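Local coordinates for deseasin MCP-01 (PDB 3VV3), which degrades collagen as a calcium-binding serine protease of the subtilisin family, at residues Phe9-Gly14 / Gly253-Val258; Ile49-Asp54 / Asp101-Gly106; His57-Ala62 / Ile113-Asn118; Thr107-Thr112 / Thr269-Pro274; Asn171-Gly176 / Ile194-Ala199. All coordinates share one frame; numbering follows the deposited sequence.

Contact 1: Phe9-Gly14 / Gly253-Val258; sequences FDDLWG and GILSTV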
# COMPACT_ATOMS: atom_id res chain seq x y z
N PHE A 9 -6.06 15.38 16.53
CA PHE A 9 -6.13 16.45 15.54
C PHE A 9 -4.78 16.97 15.08
O PHE A 9 -4.59 17.23 13.90
CB PHE A 9 -6.96 17.65 16.00
CG PHE A 9 -7.10 18.69 14.93
CD1 PHE A 9 -8.00 18.51 13.90
CD2 PHE A 9 -6.29 19.82 14.92
CE1 PHE A 9 -8.12 19.45 12.89
CE2 PHE A 9 -6.40 20.76 13.92
CZ PHE A 9 -7.32 20.57 12.89
N ASP A 10 -3.85 17.15 16.01
CA ASP A 10 -2.56 17.77 15.68
C ASP A 10 -1.69 16.93 14.73
O ASP A 10 -0.74 17.44 14.15
CB ASP A 10 -1.78 18.11 16.96
CG ASP A 10 -2.39 19.28 17.72
OD1 ASP A 10 -3.27 19.98 17.16
OD2 ASP A 10 -1.99 19.49 18.89
N ASP A 11 -2.02 15.65 14.59
CA ASP A 11 -1.29 14.77 13.67
C ASP A 11 -1.79 14.93 12.23
O ASP A 11 -1.16 14.43 11.30
CB ASP A 11 -1.42 13.31 14.11
CG ASP A 11 -0.69 13.03 15.41
OD1 ASP A 11 0.39 13.60 15.61
OD2 ASP A 11 -1.21 12.25 16.23
N LEU A 12 -2.92 15.61 12.07
CA LEU A 12 -3.54 15.79 10.76
C LEU A 12 -3.00 17.01 10.02
O LEU A 12 -3.69 18.01 9.84
CB LEU A 12 -5.07 15.89 10.92
CG LEU A 12 -5.69 14.67 11.60
CD1 LEU A 12 -7.19 14.88 11.86
CD2 LEU A 12 -5.45 13.38 10.78
N TRP A 13 -1.75 16.93 9.57
CA TRP A 13 -1.12 18.08 8.95
C TRP A 13 -1.86 18.52 7.67
O TRP A 13 -1.91 19.71 7.34
CB TRP A 13 0.36 17.79 8.65
CG TRP A 13 0.54 16.78 7.55
CD1 TRP A 13 0.73 15.44 7.68
CD2 TRP A 13 0.51 17.05 6.15
NE1 TRP A 13 0.84 14.86 6.44
CE2 TRP A 13 0.71 15.83 5.48
CE3 TRP A 13 0.35 18.22 5.39
CZ2 TRP A 13 0.75 15.74 4.09
CZ3 TRP A 13 0.39 18.13 4.02
CH2 TRP A 13 0.58 16.89 3.38
N GLY A 14 -2.45 17.56 6.96
CA GLY A 14 -3.15 17.87 5.73
C GLY A 14 -4.31 18.83 5.94
O GLY A 14 -4.65 19.61 5.06
N GLY A 253 1.89 10.50 4.63
CA GLY A 253 1.81 10.38 6.08
C GLY A 253 0.47 10.85 6.63
O GLY A 253 0.41 11.78 7.44
N ILE A 254 -0.60 10.21 6.17
CA ILE A 254 -1.95 10.60 6.59
C ILE A 254 -2.49 9.64 7.66
O ILE A 254 -2.66 8.44 7.42
CB ILE A 254 -2.92 10.64 5.38
CG1 ILE A 254 -2.37 11.55 4.27
CG2 ILE A 254 -4.33 11.06 5.84
CD1 ILE A 254 -2.08 12.98 4.70
N LEU A 255 -2.76 10.19 8.84
CA LEU A 255 -3.36 9.43 9.92
C LEU A 255 -4.88 9.37 9.73
O LEU A 255 -5.50 10.39 9.46
CB LEU A 255 -3.05 10.09 11.26
CG LEU A 255 -3.67 9.44 12.50
CD1 LEU A 255 -3.04 8.08 12.77
CD2 LEU A 255 -3.52 10.35 13.72
N SER A 256 -5.46 8.19 9.90
CA SER A 256 -6.90 8.06 9.78
C SER A 256 -7.39 6.82 10.53
O SER A 256 -6.60 6.09 11.14
CB SER A 256 -7.33 8.00 8.31
OG SER A 256 -8.74 8.14 8.17
N THR A 257 -8.69 6.59 10.47
CA THR A 257 -9.32 5.43 11.07
C THR A 257 -8.98 4.12 10.36
O THR A 257 -8.95 4.07 9.13
CB THR A 257 -10.86 5.58 11.00
OG1 THR A 257 -11.23 5.97 9.67
CG2 THR A 257 -11.34 6.67 11.97
N VAL A 258 -8.75 3.06 11.14
CA VAL A 258 -8.70 1.70 10.61
C VAL A 258 -9.55 0.78 11.50
O VAL A 258 -9.86 1.13 12.64
CB VAL A 258 -7.27 1.15 10.48
CG1 VAL A 258 -6.47 1.97 9.46
CG2 VAL A 258 -6.57 1.15 11.84
O HOH W 1 -1.68 12.97 9.05
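Leu-12 and Leu-255 cross at about a right angle where the N-terminal loop of this subtilisin-like protease comes up beside strand 254-258, one arm of a two-stranded antiparallel hairpin. Their meeting is the close-packed half of the contact. Leu-255 has CG anti to its backbone N (chi1 178°), which carries the isobutyl group across to residues 9-14, and Leu-12 CD2 settles 4.1 Å from Leu-255 CB and 3.3 Å from Leu-255 O. Leucines suit this spot because both residues are buried and meet largely through carbon atoms. An inverse gamma turn centred on Leu-12 bends the loop here. Ile-254 adds to the packing, its CD1 lying 4.0 Å from Trp-13 CZ2, obliquely to the indole.

The other side is looser and more polar. Asp-11, partly exposed, touches Leu-255 CD2 mainly with CB, at 3.7 Å, while its carboxylate turns to a salt bridge with Arg-8. Trp-13 NE1 makes a weak, bent bond to Gly-253 O (3.3 Å, 135° at the hydrogen), the main acceptor of this N-H being Ser-252 O. Gly-253 has positive phi, a conformation that costs glycine little. Between the backbones lies one water: it donates to Asp-11 O and to Gly-253 O, and accepts from Leu-255 N at 3.0 Å.

Contact 2: Ile49-Asp54 / Asp101-Gly106; sequences IDTGVD and DDEGHG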
# COMPACT_ATOMS: atom_id res chain seq x y z
N ILE A 49 -15.66 3.31 -2.83
CA ILE A 49 -15.50 2.05 -3.54
C ILE A 49 -14.10 1.52 -3.26
O ILE A 49 -13.10 2.08 -3.72
CB ILE A 49 -15.75 2.26 -5.05
CG1 ILE A 49 -17.18 2.79 -5.27
CG2 ILE A 49 -15.49 0.95 -5.83
CD1 ILE A 49 -17.53 3.15 -6.75
N ASP A 50 -14.02 0.45 -2.47
CA ASP A 50 -12.74 0.09 -1.87
C ASP A 50 -12.86 -1.28 -1.20
O ASP A 50 -13.59 -2.15 -1.68
CB ASP A 50 -12.36 1.18 -0.86
CG ASP A 50 -10.85 1.35 -0.69
OD1 ASP A 50 -10.17 0.40 -0.25
OD2 ASP A 50 -10.35 2.46 -0.97
N THR A 51 -12.14 -1.47 -0.10
CA THR A 51 -12.20 -2.73 0.64
C THR A 51 -13.37 -2.78 1.61
O THR A 51 -13.50 -3.74 2.38
CB THR A 51 -10.92 -2.97 1.47
OG1 THR A 51 -10.81 -1.96 2.48
CG2 THR A 51 -9.67 -2.94 0.59
N GLY A 52 -14.20 -1.74 1.60
CA GLY A 52 -15.33 -1.64 2.51
C GLY A 52 -15.24 -0.41 3.41
O GLY A 52 -14.37 0.44 3.24
N VAL A 53 -16.16 -0.32 4.36
CA VAL A 53 -16.18 0.74 5.36
C VAL A 53 -16.51 0.11 6.70
O VAL A 53 -17.50 -0.59 6.83
CB VAL A 53 -17.28 1.79 5.05
CG1 VAL A 53 -17.32 2.87 6.13
CG2 VAL A 53 -17.04 2.41 3.67
N ASP A 54 -15.67 0.33 7.71
CA ASP A 54 -16.02 -0.15 9.04
C ASP A 54 -16.96 0.84 9.71
O ASP A 54 -16.52 1.72 10.47
CB ASP A 54 -14.78 -0.37 9.92
CG ASP A 54 -15.14 -0.96 11.28
OD1 ASP A 54 -16.34 -1.20 11.53
OD2 ASP A 54 -14.22 -1.19 12.09
N ASP A 101 -15.53 -3.44 6.34
CA ASP A 101 -14.13 -3.51 5.95
C ASP A 101 -13.37 -4.52 6.80
O ASP A 101 -13.27 -4.38 8.03
CB ASP A 101 -13.51 -2.13 6.13
CG ASP A 101 -12.09 -2.05 5.62
OD1 ASP A 101 -11.63 -3.00 4.94
OD2 ASP A 101 -11.44 -1.01 5.89
N ASP A 102 -12.83 -5.55 6.15
CA ASP A 102 -12.02 -6.56 6.83
C ASP A 102 -10.56 -6.47 6.37
O ASP A 102 -9.79 -7.41 6.58
CB ASP A 102 -12.57 -7.96 6.58
CG ASP A 102 -12.69 -8.29 5.10
OD1 ASP A 102 -12.25 -7.47 4.27
OD2 ASP A 102 -13.22 -9.37 4.77
N GLU A 103 -10.20 -5.34 5.76
CA GLU A 103 -8.84 -5.14 5.25
C GLU A 103 -8.19 -3.93 5.89
O GLU A 103 -7.08 -4.02 6.42
CB GLU A 103 -8.85 -5.00 3.72
CG GLU A 103 -7.51 -5.35 3.06
CD GLU A 103 -6.44 -4.29 3.28
OE1 GLU A 103 -6.78 -3.09 3.35
OE2 GLU A 103 -5.24 -4.66 3.36
N GLY A 104 -8.87 -2.79 5.81
CA GLY A 104 -8.40 -1.56 6.45
C GLY A 104 -8.39 -0.31 5.58
O GLY A 104 -8.61 0.81 6.05
N HIS A 105 -8.09 -0.51 4.29
CA HIS A 105 -7.87 0.60 3.37
C HIS A 105 -9.11 1.49 3.23
O HIS A 105 -9.02 2.73 3.27
CB HIS A 105 -7.45 0.02 2.01
CG HIS A 105 -6.94 1.04 1.04
ND1 HIS A 105 -7.76 1.66 0.12
CD2 HIS A 105 -5.70 1.54 0.84
CE1 HIS A 105 -7.05 2.51 -0.60
NE2 HIS A 105 -5.79 2.45 -0.19
N GLY A 106 -10.27 0.87 3.06
CA GLY A 106 -11.50 1.62 2.83
C GLY A 106 -11.90 2.43 4.04
O GLY A 106 -12.48 3.51 3.91
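Thr-51 and Asp-50 close on residues 101-106 at the end of strand 45-50, in a geometry consistent with the Asp-His-Ser catalytic triad of subtilisins, which Asp-50, His-105 and Ser-270 would form. Thr-51 CB rests 3.7 Å from Glu-103 CB. From there CG2 runs on over the CB atoms of Glu-103 and His-105, an apolar methyl among aliphatic carbons. The other branch, OG1, stands between backbone N and carbonyl carbon (chi1 64°) and works both ways: it donates to Asp-101 OD1 at 2.8 Å and accepts from Gly-106 N at 2.9 Å. A threonine supplies both this methyl and this hydroxyl.

Asp-101 OD1 is gripped by three donors, since Glu-103 N and Gly-104 N also reach it in an Asx turn and Asx motif just ahead of the helix; Asp-101 OD2 accepts from Thr-107 OG1. A CB on Gly-106 would run into Gly-52 O, with which its CA already makes a CA-H...O contact at 3.1 Å. Asp-50 lies nearly coplanar with the imidazole, the planes 29° apart. His-105 ND1 bonds weakly to Asp-50 OD2. Asp-50 OD1 takes Thr-51 N on the anti lone pair and, on the syn lone pair, His-105 ND1 at 2.7 Å.

Contact 3: His57-Ala62 / Ile113-Asn118; sequences HPDLAA and IGASGN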
# COMPACT_ATOMS: atom_id res chain seq x y z
N HIS A 57 -16.82 1.48 13.57
CA HIS A 57 -15.76 2.26 14.22
C HIS A 57 -16.37 3.46 14.95
O HIS A 57 -17.17 4.22 14.39
CB HIS A 57 -14.73 2.74 13.18
CG HIS A 57 -13.51 3.37 13.78
ND1 HIS A 57 -12.24 2.85 13.60
CD2 HIS A 57 -13.36 4.46 14.57
CE1 HIS A 57 -11.37 3.60 14.24
NE2 HIS A 57 -12.02 4.59 14.84
N PRO A 58 -16.00 3.64 16.23
CA PRO A 58 -16.56 4.75 17.02
C PRO A 58 -16.40 6.13 16.37
O PRO A 58 -17.21 7.02 16.65
CB PRO A 58 -15.77 4.67 18.33
CG PRO A 58 -15.43 3.22 18.46
CD PRO A 58 -15.17 2.74 17.05
N ASP A 59 -15.38 6.31 15.53
CA ASP A 59 -15.20 7.61 14.88
C ASP A 59 -15.79 7.68 13.46
O ASP A 59 -15.61 8.69 12.78
CB ASP A 59 -13.72 8.05 14.89
CG ASP A 59 -13.57 9.54 15.14
OD1 ASP A 59 -14.48 10.13 15.75
OD2 ASP A 59 -12.54 10.14 14.72
N LEU A 60 -16.49 6.63 13.03
CA LEU A 60 -17.21 6.67 11.75
C LEU A 60 -18.71 6.43 11.88
O LEU A 60 -19.48 6.87 11.02
CB LEU A 60 -16.64 5.63 10.77
CG LEU A 60 -15.21 5.84 10.27
CD1 LEU A 60 -14.77 4.65 9.42
CD2 LEU A 60 -15.10 7.13 9.50
N ALA A 61 -19.12 5.74 12.93
CA ALA A 61 -20.50 5.28 13.08
C ALA A 61 -21.55 6.37 12.86
O ALA A 61 -22.57 6.14 12.21
CB ALA A 61 -20.71 4.61 14.45
N ALA A 62 -21.30 7.55 13.41
CA ALA A 62 -22.26 8.64 13.31
C ALA A 62 -22.41 9.14 11.87
O ALA A 62 -23.42 9.76 11.53
CB ALA A 62 -21.86 9.78 14.23
N ILE A 113 -12.33 11.41 4.59
CA ILE A 113 -13.53 12.07 4.10
C ILE A 113 -14.39 12.59 5.25
O ILE A 113 -14.88 13.72 5.20
CB ILE A 113 -14.38 11.09 3.25
CG1 ILE A 113 -13.68 10.79 1.92
CG2 ILE A 113 -15.79 11.65 3.01
CD1 ILE A 113 -14.23 9.56 1.22
N GLY A 114 -14.57 11.77 6.28
CA GLY A 114 -15.59 12.06 7.27
C GLY A 114 -15.55 11.39 8.63
O GLY A 114 -16.60 11.05 9.18
N ALA A 115 -14.37 11.22 9.22
CA ALA A 115 -14.33 10.86 10.64
C ALA A 115 -15.10 11.92 11.44
O ALA A 115 -14.97 13.11 11.17
CB ALA A 115 -12.88 10.75 11.14
N SER A 116 -15.89 11.48 12.41
CA SER A 116 -16.73 12.40 13.19
C SER A 116 -15.88 13.49 13.83
O SER A 116 -14.86 13.21 14.45
CB SER A 116 -17.50 11.63 14.28
OG SER A 116 -18.42 10.73 13.71
N GLY A 117 -16.30 14.74 13.68
CA GLY A 117 -15.55 15.86 14.21
C GLY A 117 -16.07 16.36 15.54
O GLY A 117 -17.29 16.39 15.77
N ASN A 118 -15.16 16.76 16.42
CA ASN A 118 -15.52 17.32 17.72
C ASN A 118 -16.29 16.36 18.60
O ASN A 118 -17.19 16.77 19.34
CB ASN A 118 -16.33 18.61 17.53
CG ASN A 118 -15.45 19.83 17.40
OD1 ASN A 118 -15.70 20.70 16.56
ND2 ASN A 118 -14.41 19.91 18.23
O HOH W 2 -19.12 8.48 15.08
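The His-Pro-Asp-Leu sequence of subtilases, in the loop after strand 45-50, meets the chain that runs on from helix 105-114, and Asp-59 and Ser-116 form the centre of the join. One straight backbone bond ties them: Ser-116 N gives its hydrogen to Asp-59 O at 2.8 Å, with 167° at the hydrogen. The same carbonyl oxygen also receives a CA-H contact from Ala-115 CA, 3.3 Å away, so it is approached by two successive residues.

The side chain of Asp-59 does not bond to Ala-115 or Ser-116. OD2 touches Ala-115 CB at 3.6 Å and OD1 touches Ser-116 CB at 3.7 Å, while its oxygens are held further along the same chain: Asn-119 ND2 donates to OD1 and Val-123 N to OD2. An aspartate fits, being short enough to stay buried here while its two oxygens fix the loop that follows Ser-116. Leu-60, with CG beside its backbone N (chi1 -67°), sends CD2 to Ala-115 CA at 4.0 Å, and its branches also pack on helix 105-114. The small side chains of Ala-115 and Ala-62 permit the close approach, Ala-62 CB lying 3.6 Å from Ser-116 OG.

On this flank a water bridges the two segments. It donates to Pro-58 O, accepts from Ala-62 N and is hydrogen-bonded to Ser-116 OG at 2.7 Å. Joining the loop beyond the aspartate-bearing strand to the chain beyond the histidine-bearing helix in this way belongs to the subtilisin-like alpha/beta fold.

Contact 4: Thr107-Thr112 / Thr269-Pro274; sequences THVSGT and TSMATP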
# COMPACT_ATOMS: atom_id res chain seq x y z
N THR A 107 -11.60 1.92 5.22
CA THR A 107 -11.92 2.63 6.46
C THR A 107 -11.01 3.84 6.61
O THR A 107 -11.43 4.90 7.09
CB THR A 107 -11.78 1.70 7.66
OG1 THR A 107 -12.72 0.63 7.52
CG2 THR A 107 -12.05 2.45 8.98
N HIS A 108 -9.76 3.67 6.19
CA HIS A 108 -8.79 4.76 6.24
C HIS A 108 -9.24 5.93 5.36
O HIS A 108 -9.29 7.08 5.81
CB HIS A 108 -7.40 4.25 5.84
CG HIS A 108 -6.29 5.17 6.25
ND1 HIS A 108 -5.92 6.26 5.50
CD2 HIS A 108 -5.48 5.16 7.34
CE1 HIS A 108 -4.92 6.89 6.10
NE2 HIS A 108 -4.63 6.24 7.22
N VAL A 109 -9.59 5.65 4.10
CA VAL A 109 -10.03 6.72 3.22
C VAL A 109 -11.34 7.32 3.73
O VAL A 109 -11.54 8.53 3.65
CB VAL A 109 -10.13 6.29 1.73
CG1 VAL A 109 -8.80 5.70 1.25
CG2 VAL A 109 -11.24 5.29 1.51
N SER A 110 -12.22 6.48 4.28
CA SER A 110 -13.47 6.99 4.85
C SER A 110 -13.25 8.01 5.97
O SER A 110 -13.92 9.05 6.03
CB SER A 110 -14.36 5.84 5.33
OG SER A 110 -14.74 5.00 4.25
N GLY A 111 -12.30 7.73 6.85
CA GLY A 111 -11.98 8.64 7.95
C GLY A 111 -11.44 9.98 7.48
O GLY A 111 -11.68 11.01 8.10
N THR A 112 -10.73 9.98 6.36
CA THR A 112 -10.24 11.24 5.80
C THR A 112 -11.38 12.08 5.23
O THR A 112 -11.42 13.30 5.39
CB THR A 112 -9.16 10.96 4.74
OG1 THR A 112 -8.03 10.35 5.38
CG2 THR A 112 -8.71 12.25 4.02
N THR A 269 -1.35 8.14 -3.11
CA THR A 269 -2.39 8.91 -3.79
C THR A 269 -3.78 8.47 -3.30
O THR A 269 -4.74 9.23 -3.41
CB THR A 269 -2.28 8.81 -5.32
OG1 THR A 269 -2.20 7.44 -5.72
CG2 THR A 269 -1.02 9.54 -5.80
N SER A 270 -3.87 7.25 -2.76
CA SER A 270 -5.10 6.76 -2.16
C SER A 270 -5.54 7.61 -0.97
O SER A 270 -6.72 7.63 -0.63
CB SER A 270 -4.94 5.30 -1.71
OG SER A 270 -4.92 4.43 -2.82
N MET A 271 -4.59 8.28 -0.34
CA MET A 271 -4.88 9.15 0.81
C MET A 271 -5.18 10.58 0.37
O MET A 271 -5.89 11.32 1.05
CB MET A 271 -3.70 9.14 1.80
CG MET A 271 -3.56 7.86 2.65
SD MET A 271 -3.14 6.36 1.71
CE MET A 271 -4.69 5.47 1.85
N ALA A 272 -4.62 10.97 -0.77
CA ALA A 272 -4.88 12.30 -1.33
C ALA A 272 -6.31 12.37 -1.86
O ALA A 272 -7.01 13.37 -1.68
CB ALA A 272 -3.88 12.60 -2.46
N THR A 273 -6.74 11.31 -2.53
CA THR A 273 -8.06 11.23 -3.13
C THR A 273 -9.21 11.59 -2.18
O THR A 273 -10.07 12.41 -2.52
CB THR A 273 -8.23 9.84 -3.80
OG1 THR A 273 -7.26 9.73 -4.86
CG2 THR A 273 -9.62 9.65 -4.39
N PRO A 274 -9.24 10.99 -0.97
CA PRO A 274 -10.33 11.32 -0.04
C PRO A 274 -10.29 12.74 0.54
O PRO A 274 -11.33 13.21 0.98
CB PRO A 274 -10.19 10.26 1.07
CG PRO A 274 -8.75 9.83 1.00
CD PRO A 274 -8.43 9.86 -0.48
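Pro-274, Val-109 and Met-271 carry most of the surface where helix 105-114 packs against helix 269-284, the helix that begins at the Thr-Ser-Met-Ala-Thr-Pro sequence of subtilases. The short segments approach to 8.6 Å between axes and cross at -36°, running in broadly the same direction.

Pro-274 is the residue most covered. Its CB and CG reach across at about a right angle to Val-109, with Pro-274 CG 3.9 Å from Val-109 CB and Pro-274 CB 3.4 Å from Val-109 O. One turn further on, Thr-112 CG2 meets Pro-274 CB at 3.9 Å. A proline fits this surface with a compact, rigid hydrocarbon wedge, and because its N carries no hydrogen the helix kinks there.

Val-109 sends CG1, beside its backbone N (chi1 -55°), to 3.4 Å from Ser-270 O. The same methyl meets Met-271 CE at 4.2 Å.

Met-271 extends the contact. Bent at its second and third torsions, the flexible chain curls beside His-108, placing CG 3.8 Å from His-108 CE1. Its sulfur lies oblique to the imidazole, 5.3 Å from the centroid. The ring also stacks on Tyr-266.

Between the segments the touching is almost all apolar, carbon on carbon, on carbonyl oxygen or on the imidazole. Such chemistry suggests that shape and van der Waals fit, rather than bonds between the segments, hold the spacing of the helices bearing His-105 and Ser-270, while His-108 NE2 bonds to Ala-264 O and Ser-270 O to Ser-172 OG.

Contact 5: Asn171-Gly176 / Ile194-Ala199; sequences NSWGGG and ILFVAA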
# COMPACT_ATOMS: atom_id res chain seq x y z
N ASN A 171 -12.48 6.89 -5.30
CA ASN A 171 -11.88 5.72 -5.92
C ASN A 171 -10.38 5.67 -5.70
O ASN A 171 -9.59 6.06 -6.58
CB ASN A 171 -12.21 5.69 -7.42
CG ASN A 171 -13.70 5.72 -7.66
OD1 ASN A 171 -14.30 6.79 -7.84
ND2 ASN A 171 -14.32 4.55 -7.63
N SER A 172 -10.00 5.22 -4.51
CA SER A 172 -8.59 5.10 -4.11
C SER A 172 -8.05 3.74 -4.51
O SER A 172 -7.68 2.92 -3.66
CB SER A 172 -8.44 5.31 -2.61
OG SER A 172 -8.73 6.65 -2.25
N TRP A 173 -8.06 3.49 -5.81
CA TRP A 173 -7.63 2.21 -6.37
C TRP A 173 -7.24 2.42 -7.81
O TRP A 173 -7.58 3.43 -8.42
CB TRP A 173 -8.75 1.15 -6.26
CG TRP A 173 -10.09 1.54 -6.85
CD1 TRP A 173 -11.12 2.18 -6.21
CD2 TRP A 173 -10.56 1.30 -8.19
NE1 TRP A 173 -12.18 2.36 -7.06
CE2 TRP A 173 -11.86 1.83 -8.28
CE3 TRP A 173 -9.99 0.70 -9.32
CZ2 TRP A 173 -12.61 1.77 -9.46
CZ3 TRP A 173 -10.75 0.64 -10.49
CH2 TRP A 173 -12.03 1.18 -10.55
N GLY A 174 -6.52 1.45 -8.37
CA GLY A 174 -6.17 1.51 -9.77
C GLY A 174 -5.57 0.19 -10.23
O GLY A 174 -5.23 -0.66 -9.41
N GLY A 175 -5.47 0.02 -11.54
CA GLY A 175 -4.87 -1.17 -12.10
C GLY A 175 -5.48 -1.50 -13.45
O GLY A 175 -6.59 -1.06 -13.76
N GLY A 176 -4.74 -2.24 -14.25
CA GLY A 176 -5.25 -2.74 -15.52
C GLY A 176 -5.18 -1.72 -16.63
O GLY A 176 -4.64 -0.62 -16.46
N ILE A 194 -22.64 12.69 -10.89
CA ILE A 194 -21.71 12.19 -9.88
C ILE A 194 -20.27 12.51 -10.28
O ILE A 194 -19.88 12.33 -11.43
CB ILE A 194 -21.87 10.68 -9.69
CG1 ILE A 194 -23.30 10.38 -9.21
CG2 ILE A 194 -20.83 10.12 -8.70
CD1 ILE A 194 -23.62 8.88 -9.12
N LEU A 195 -19.50 13.00 -9.32
CA LEU A 195 -18.09 13.30 -9.52
C LEU A 195 -17.28 12.07 -9.13
O LEU A 195 -17.46 11.53 -8.04
CB LEU A 195 -17.68 14.48 -8.63
CG LEU A 195 -16.23 14.93 -8.66
CD1 LEU A 195 -15.96 15.69 -9.95
CD2 LEU A 195 -15.94 15.81 -7.45
N PHE A 196 -16.39 11.63 -10.02
CA PHE A 196 -15.65 10.39 -9.85
C PHE A 196 -14.21 10.76 -9.53
O PHE A 196 -13.43 11.06 -10.43
CB PHE A 196 -15.70 9.58 -11.17
CG PHE A 196 -15.13 8.17 -11.07
CD1 PHE A 196 -13.77 7.94 -11.15
CD2 PHE A 196 -15.98 7.07 -10.93
CE1 PHE A 196 -13.25 6.65 -11.07
CE2 PHE A 196 -15.48 5.78 -10.85
CZ PHE A 196 -14.11 5.57 -10.92
N VAL A 197 -13.86 10.76 -8.24
CA VAL A 197 -12.52 11.15 -7.82
C VAL A 197 -11.62 9.92 -7.83
O VAL A 197 -12.00 8.88 -7.32
CB VAL A 197 -12.54 11.77 -6.42
CG1 VAL A 197 -11.20 12.44 -6.12
CG2 VAL A 197 -13.68 12.78 -6.32
N ALA A 198 -10.42 10.05 -8.40
CA ALA A 198 -9.57 8.87 -8.62
C ALA A 198 -8.10 9.18 -8.33
O ALA A 198 -7.64 10.28 -8.61
CB ALA A 198 -9.72 8.36 -10.05
N ALA A 199 -7.39 8.19 -7.79
CA ALA A 199 -6.00 8.35 -7.39
C ALA A 199 -5.08 8.22 -8.59
O ALA A 199 -5.29 7.36 -9.45
CB ALA A 199 -5.65 7.30 -6.37
O HOH W 3 -7.25 5.62 -10.30
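The Asn-171 amide lies flat over one face of the Phe-196 ring, the two planes only 12° apart, where strand 166-171 and strand 195-199 run side by side in the central parallel sheet. Asn-171 CG is 3.3 Å from Phe-196 CZ, a close stack of a polar but planar group on an aromatic one. The ring reaches it because CG of Phe-196 is anti to its backbone N (chi1 -172°), swinging the phenyl out across the neighbouring strand. At the ring edge, near its plane, stands Trp-173 CZ2, 4.3 Å from Phe-196 CZ. The indole in turn meets Phe-137 edge-to-face, and Phe-196 also packs on Ile-153 of helix 146-161.

The backbones show parallel pairing. Asn-171 stands opposite Ala-198 and bonds to the residues flanking it: Asn-171 N donates to Val-197 O at 2.9 Å, and Asn-171 O accepts from Ala-199 N at 3.3 Å. With helix 180-191 between the strands, this is a beta-alpha-beta crossover. The small Ala-199 points its CB toward residues 171-176, near Asn-171 O and Ser-172 CA.

Beyond Asn-171 the chain leaves the sheet through an inverse gamma turn at Ser-172. As in other subtilisins, the segment with Trp-173 and the glycines probably lines the substrate cleft. There a water spans the two segments, donating to Trp-173 O and, at 2.8 Å, to Ala-199 O.

The centre of contact 4 lies about 6 Å from the centre of the chain, and contact 4 touches the other four. Contact 2 supplies the probable triad residues Asp-50 and His-105 and contact 4 supplies Ser-270; His-105 NE2 makes a weak hydrogen bond to Ser-270 OG and is 3.3 Å from Ser-270 CB. Helix 105-114 runs through contacts 2, 4 and 3 in succession. Contact 5 closes on the site from the sheet, with Ser-172 O 3.1 Å from His-105 CE1. Strand 254-258 of contact 1 joins contact 4 through Ser-256 OG and His-108 O, 2.6 Å apart. Contacts 1 and 5 lie on opposite sides of the chain's centre, about 21 Å between centres; the side chain of Trp-13 is about 9 Å from a calcium ion.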